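PDB 6UBL: DynF from Micromonospora chersina, which is of unknown function but holds palmitic acid within a beta-barrel fold and may bind a hydrophobic intermediate or product of dynemicin biosynthesis. Local coordinates for residues 156-161 with 167-172; 69-74 with 79-84. All blocks are in the same frame, centred on the assembly; numbering follows the deposited sequence.

How the contacts relate
Both contacts join neighbours along the chain, strand to strand or loop to strand, and neither is fully buried; their centres lie about 17 Å apart and their nearest atoms about 8 Å. Contact 1 sits nearer the middle of the chain, about 10 Å from its centre, where the strands of a hairpin pair by backbone bonds and two apolar side chains face the palmitic acid. Contact 2 lies farther out, about 17 Å from that centre, where a loop runs along the start of strand 81-92 and serine and threonine hydroxyls take over part of the backbone's work. Waters join in at each, and both contacts reach the second subunit.

Contact 1: residues 156-161 with 167-172; sequences LTIDDV and AGAPGK. With PLM (palmitic acid), chain C.
The carbonyl oxygen of K172 is approached by three groups of 156-161. The firm bond comes from T157 N, at 2.8 Å from K172 O and nearly in line with the carbonyl. The CA of L156 adds a C-H...O contact to K172 O at 3.3 Å, and T157 OG1 stands by at a weak 3.4 Å. That hydroxyl sits between its own backbone N and carbonyl carbon (chi1 59°), on the same face of the sheet as the K172 side chain, and its stronger partner is Q174. In return K172 N bonds T157 O at 3.0 Å. The two bonds make T157 and K172 an antiparallel hydrogen-bonded pair in the beta hairpin of strands 154-161 and 170-183, part of the barrel wall. G171 comes in so close that a side chain would run into T157 O. Toward the turn the strands spread, and water fills in: one molecule accepts from D159 N at 2.9 Å and donates to P170 O, while a second lies within reach of both D159 O and P170 O. I158 sets CG2 anti to its backbone N, where it meets A169 CB at 3.7 Å, alongside P170 O. Its other branch ends in CD1, 4.1 Å from C7 of the palmitic acid, and L156 CD1 lies nearer the same chain, a doubtfully short 3.2 Å from the ligand atom named CA. Strand 193-205 packs on both residues through F200 and M202, whereas the D159 carboxylate reaches R177 and Y176 of the second subunit.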
loop_
_atom_site.group_PDB
_atom_site.type_symbol
_atom_site.label_atom_id
_atom_site.label_comp_id
_atom_site.label_asym_id
_atom_site.label_seq_id
_atom_site.Cartn_x
_atom_site.Cartn_y
_atom_site.Cartn_z
ATOM N N LEU A 156 2.558 5.682 5.425
ATOM C CA LEU A 156 2.616 6.525 6.617
ATOM C C LEU A 156 2.233 7.943 6.220
ATOM O O LEU A 156 2.752 8.478 5.238
ATOM C CB LEU A 156 4.031 6.530 7.197
ATOM C CG LEU A 156 4.467 5.120 7.591
ATOM C CD1 LEU A 156 5.964 4.963 7.540
ATOM C CD2 LEU A 156 3.947 4.788 8.986
ATOM N N THR A 157 1.324 8.542 6.968
ATOM C CA THR A 157 0.720 9.802 6.574
ATOM C C THR A 157 0.797 10.819 7.699
ATOM O O THR A 157 0.737 10.480 8.878
ATOM C CB THR A 157 -0.734 9.601 6.141
ATOM O OG1 THR A 157 -1.488 9.024 7.209
ATOM C CG2 THR A 157 -0.798 8.692 4.919
ATOM N N ILE A 158 0.958 12.077 7.304
ATOM C CA ILE A 158 0.846 13.215 8.200
ATOM C C ILE A 158 -0.075 14.215 7.517
ATOM O O ILE A 158 0.226 14.686 6.411
ATOM C CB ILE A 158 2.204 13.871 8.507
ATOM C CG1 ILE A 158 3.181 12.871 9.108
ATOM C CG2 ILE A 158 1.983 15.053 9.454
ATOM C CD1 ILE A 158 4.595 13.419 9.227
ATOM N N ASP A 159 -1.164 14.570 8.188
ATOM C CA ASP A 159 -2.117 15.551 7.695
ATOM C C ASP A 159 -1.845 16.887 8.370
ATOM O O ASP A 159 -1.036 16.994 9.299
ATOM C CB ASP A 159 -3.542 15.063 7.954
ATOM C CG ASP A 159 -3.842 13.740 7.235
ATOM O OD1 ASP A 159 -3.493 13.612 6.050
ATOM O OD2 ASP A 159 -4.412 12.831 7.868
ATOM N N ASP A 160 -2.520 17.927 7.875
ATOM C CA ASP A 160 -2.403 19.278 8.442
ATOM C C ASP A 160 -0.941 19.726 8.492
ATOM O O ASP A 160 -0.455 20.230 9.510
ATOM C CB ASP A 160 -3.068 19.343 9.822
ATOM C CG ASP A 160 -3.413 20.747 10.252
ATOM O OD1 ASP A 160 -3.313 21.688 9.434
ATOM O OD2 ASP A 160 -3.850 20.923 11.419
ATOM N N VAL A 161 -0.251 19.580 7.360
ATOM C CA VAL A 161 1.153 19.969 7.267
ATOM C C VAL A 161 1.230 21.474 7.044
ATOM O O VAL A 161 0.814 21.980 6.000
ATOM C CB VAL A 161 1.875 19.207 6.152
ATOM C CG1 VAL A 161 3.265 19.776 5.911
ATOM C CG2 VAL A 161 1.956 17.725 6.486
ATOM N N ALA A 167 7.818 19.018 11.711
ATOM C CA ALA A 167 8.326 18.656 13.028
ATOM C C ALA A 167 7.205 18.693 14.063
ATOM O O ALA A 167 6.324 19.564 14.029
ATOM C CB ALA A 167 9.433 19.623 13.437
ATOM N N GLY A 168 7.233 17.725 14.982
ATOM C CA GLY A 168 6.278 17.651 16.056
ATOM C C GLY A 168 4.939 17.050 15.697
ATOM O O GLY A 168 4.108 16.859 16.596
ATOM N N ALA A 169 4.694 16.747 14.425
ATOM C CA ALA A 169 3.347 16.422 13.994
ATOM C C ALA A 169 3.001 14.955 14.242
ATOM O O ALA A 169 3.853 14.073 14.103
ATOM C CB ALA A 169 3.181 16.730 12.512
ATOM N N PRO A 170 1.736 14.674 14.557
ATOM C CA PRO A 170 1.285 13.284 14.643
ATOM C C PRO A 170 0.986 12.720 13.260
ATOM O O PRO A 170 0.583 13.438 12.335
ATOM C CB PRO A 170 -0.006 13.388 15.460
ATOM C CG PRO A 170 -0.549 14.752 15.100
ATOM C CD PRO A 170 0.680 15.628 14.956
ATOM N N GLY A 171 1.189 11.408 13.128
ATOM C CA GLY A 171 0.931 10.698 11.892
ATOM C C GLY A 171 0.422 9.301 12.168
ATOM O O GLY A 171 0.336 8.866 13.318
ATOM N N LYS A 172 0.061 8.605 11.093
ATOM C CA LYS A 172 -0.544 7.288 11.188
ATOM C C LYS A 172 0.005 6.376 10.103
ATOM O O LYS A 172 0.434 6.833 9.044
ATOM C CB LYS A 172 -2.074 7.358 11.017
ATOM C CG LYS A 172 -2.757 8.442 11.833
ATOM C CD LYS A 172 -4.273 8.374 11.712
ATOM C CE LYS A 172 -4.921 9.656 12.216
ATOM N NZ LYS A 172 -6.412 9.548 12.247
HETATM C C1 PLM C . 10.316 15.981 5.621
HETATM O O1 PLM C . 11.487 15.582 6.044
HETATM O O2 PLM C . 10.070 17.120 5.319
HETATM C C2 PLM C . 9.293 14.892 5.569
HETATM C C3 PLM C . 9.173 14.046 6.809
HETATM C C4 PLM C . 8.079 13.044 6.595
HETATM C C5 PLM C . 8.259 11.758 7.311
HETATM C C6 PLM C . 7.170 10.768 6.973
HETATM C C7 PLM C . 6.695 10.042 8.202
HETATM C C8 PLM C . 7.837 9.496 9.023
HETATM C C9 PLM C . 8.660 8.460 8.308
HETATM C CA PLM C . 8.183 7.063 8.598
HETATM C CB PLM C . 8.641 6.586 9.962
HETATM C CC PLM C . 9.036 5.140 9.948
HETATM C CD PLM C . 8.077 4.211 10.642
HETATM C CE PLM C . 8.131 2.832 10.039
HETATM C CF PLM C . 7.630 1.726 10.915
HETATM C CG PLM C . 7.739 0.399 10.251
HETATM O O HOH W 1 -1.604 13.163 10.735
HETATM O O HOH W 2 -0.407 16.162 11.817
#

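Contact 2: residues 69-74 with 79-84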
loop_
_atom_site.group_PDB
_atom_site.type_symbol
_atom_site.label_atom_id
_atom_site.label_comp_id
_atom_site.label_asym_id
_atom_site.label_seq_id
_atom_site.Cartn_x
_atom_site.Cartn_y
_atom_site.Cartn_z
ATOM N N SER A 69 13.380 16.803 -2.228
ATOM C CA SER A 69 13.684 17.421 -3.505
ATOM C C SER A 69 13.607 18.930 -3.323
ATOM O O SER A 69 13.056 19.417 -2.330
ATOM C CB SER A 69 12.638 17.002 -4.538
ATOM O OG SER A 69 11.363 17.594 -4.259
ATOM N N PRO A 70 14.105 19.704 -4.282
ATOM C CA PRO A 70 13.765 21.128 -4.294
ATOM C C PRO A 70 12.255 21.264 -4.421
ATOM O O PRO A 70 11.583 20.419 -5.017
ATOM C CB PRO A 70 14.487 21.670 -5.539
ATOM C CG PRO A 70 14.727 20.464 -6.402
ATOM C CD PRO A 70 14.920 19.313 -5.448
ATOM N N SER A 71 11.711 22.327 -3.842
ATOM C CA SER A 71 10.283 22.564 -3.980
ATOM C C SER A 71 9.963 22.954 -5.412
ATOM O O SER A 71 10.745 23.638 -6.073
ATOM C CB SER A 71 9.832 23.697 -3.048
ATOM O OG SER A 71 8.457 23.963 -3.261
ATOM N N THR A 72 8.811 22.499 -5.900
ATOM C CA THR A 72 8.401 22.868 -7.249
ATOM C C THR A 72 8.026 24.338 -7.364
ATOM O O THR A 72 7.852 24.831 -8.485
ATOM C CB THR A 72 7.213 22.021 -7.711
ATOM O OG1 THR A 72 6.081 22.283 -6.850
ATOM C CG2 THR A 72 7.567 20.548 -7.663
ATOM N N SER A 73 7.871 25.033 -6.242
ATOM C CA SER A 73 7.604 26.458 -6.261
ATOM C C SER A 73 8.134 27.087 -4.987
ATOM O O SER A 73 8.193 26.446 -3.938
ATOM C CB SER A 73 6.094 26.747 -6.350
ATOM O OG SER A 73 5.850 28.139 -6.342
ATOM N N GLY A 74 8.511 28.355 -5.092
ATOM C CA GLY A 74 8.836 29.132 -3.916
ATOM C C GLY A 74 7.637 29.673 -3.179
ATOM O O GLY A 74 7.792 30.214 -2.081
ATOM N N ALA A 79 3.491 24.804 -3.897
ATOM C CA ALA A 79 4.706 24.033 -3.689
ATOM C C ALA A 79 4.410 22.557 -3.454
ATOM O O ALA A 79 3.517 22.189 -2.673
ATOM C CB ALA A 79 5.482 24.579 -2.489
ATOM N N GLU A 80 5.189 21.714 -4.126
ATOM C CA GLU A 80 5.217 20.292 -3.859
ATOM C C GLU A 80 6.657 19.907 -3.560
ATOM O O GLU A 80 7.594 20.480 -4.126
ATOM C CB GLU A 80 4.779 19.513 -5.075
ATOM C CG GLU A 80 3.351 19.735 -5.484
ATOM C CD GLU A 80 2.984 18.838 -6.637
ATOM O OE1 GLU A 80 2.862 17.624 -6.403
ATOM O OE2 GLU A 80 2.897 19.339 -7.775
ATOM N N VAL A 81 6.828 18.930 -2.673
ATOM C CA VAL A 81 8.137 18.399 -2.314
ATOM C C VAL A 81 8.057 16.881 -2.369
ATOM O O VAL A 81 7.130 16.283 -1.807
ATOM C CB VAL A 81 8.575 18.879 -0.917
ATOM C CG1 VAL A 81 9.844 18.166 -0.474
ATOM C CG2 VAL A 81 8.786 20.393 -0.916
ATOM N N TYR A 82 9.031 16.266 -3.037
ATOM C CA TYR A 82 9.170 14.819 -3.106
ATOM C C TYR A 82 10.232 14.384 -2.109
ATOM O O TYR A 82 11.229 15.076 -1.907
ATOM C CB TYR A 82 9.554 14.416 -4.527
ATOM C CG TYR A 82 8.391 14.673 -5.454
ATOM C CD1 TYR A 82 7.405 13.721 -5.636
ATOM C CD2 TYR A 82 8.244 15.906 -6.080
ATOM C CE1 TYR A 82 6.318 13.960 -6.447
ATOM C CE2 TYR A 82 7.158 16.164 -6.896
ATOM C CZ TYR A 82 6.202 15.177 -7.076
ATOM O OH TYR A 82 5.113 15.417 -7.887
ATOM N N THR A 83 10.006 13.253 -1.462
ATOM C CA THR A 83 10.852 12.814 -0.363
ATOM C C THR A 83 11.283 11.375 -0.590
ATOM O O THR A 83 10.593 10.601 -1.250
ATOM C CB THR A 83 10.097 12.897 0.971
ATOM O OG1 THR A 83 8.951 12.042 0.913
ATOM C CG2 THR A 83 9.642 14.324 1.264
ATOM N N ASN A 84 12.451 11.028 -0.059
ATOM C CA ASN A 84 12.839 9.635 0.099
ATOM C C ASN A 84 13.263 9.447 1.552
ATOM O O ASN A 84 13.995 10.275 2.096
ATOM C CB ASN A 84 14.049 9.210 -0.747
ATOM C CG ASN A 84 13.782 9.099 -2.249
ATOM O OD1 ASN A 84 14.730 8.907 -3.018
ATOM N ND2 ASN A 84 12.523 9.186 -2.675
HETATM O O HOH W 3 3.986 21.743 -8.432
#
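S69 and T72 both hold their hydroxyls between the backbone N and the carbonyl carbon (chi1 70° and 63°), and this turns each oxygen to the strand, where it accepts a backbone N-H. S69 OG takes Y82 N at 2.9 Å, while S69 N gives its own proton to Y82 O at 2.8 Å, so one residue grips both polar backbone atoms of Y82. The same hydroxyl donates to P70 O from above the carbonyl plane and lies at the edge of the Y82 ring, in its plane. Y82 N would probably lose its acceptor, and P70 O this donor, with an alanine at S69, and the residue's own grip on Y82 would be reduced to the bond from its N to Y82 O. Farther along, T72 repeats the scheme: T72 N bonds E80 O at 3.0 Å, and T72 OG1 accepts from E80 N at 2.9 Å in a more bent bond. A water lies 2.7 Å from T72 OG1 and donates to E80 OE2, tying the acid's end back to the loop. Between the two, S71 brings its CA to within 3.4 Å of E80 O in a C-H...O contact, and its CB meets V81 CG2. S71 OG donates to S73 O at 2.6 Å. R11 makes a cation-pi contact with the Y82 ring, and P191 of the second subunit packs on the same residue. Here the loop between antiparallel strands 54-68 and 81-92 of the barrel carries their pairing past the end of regular strand, with side-chain hydroxyls standing in for backbone carbonyl acceptors.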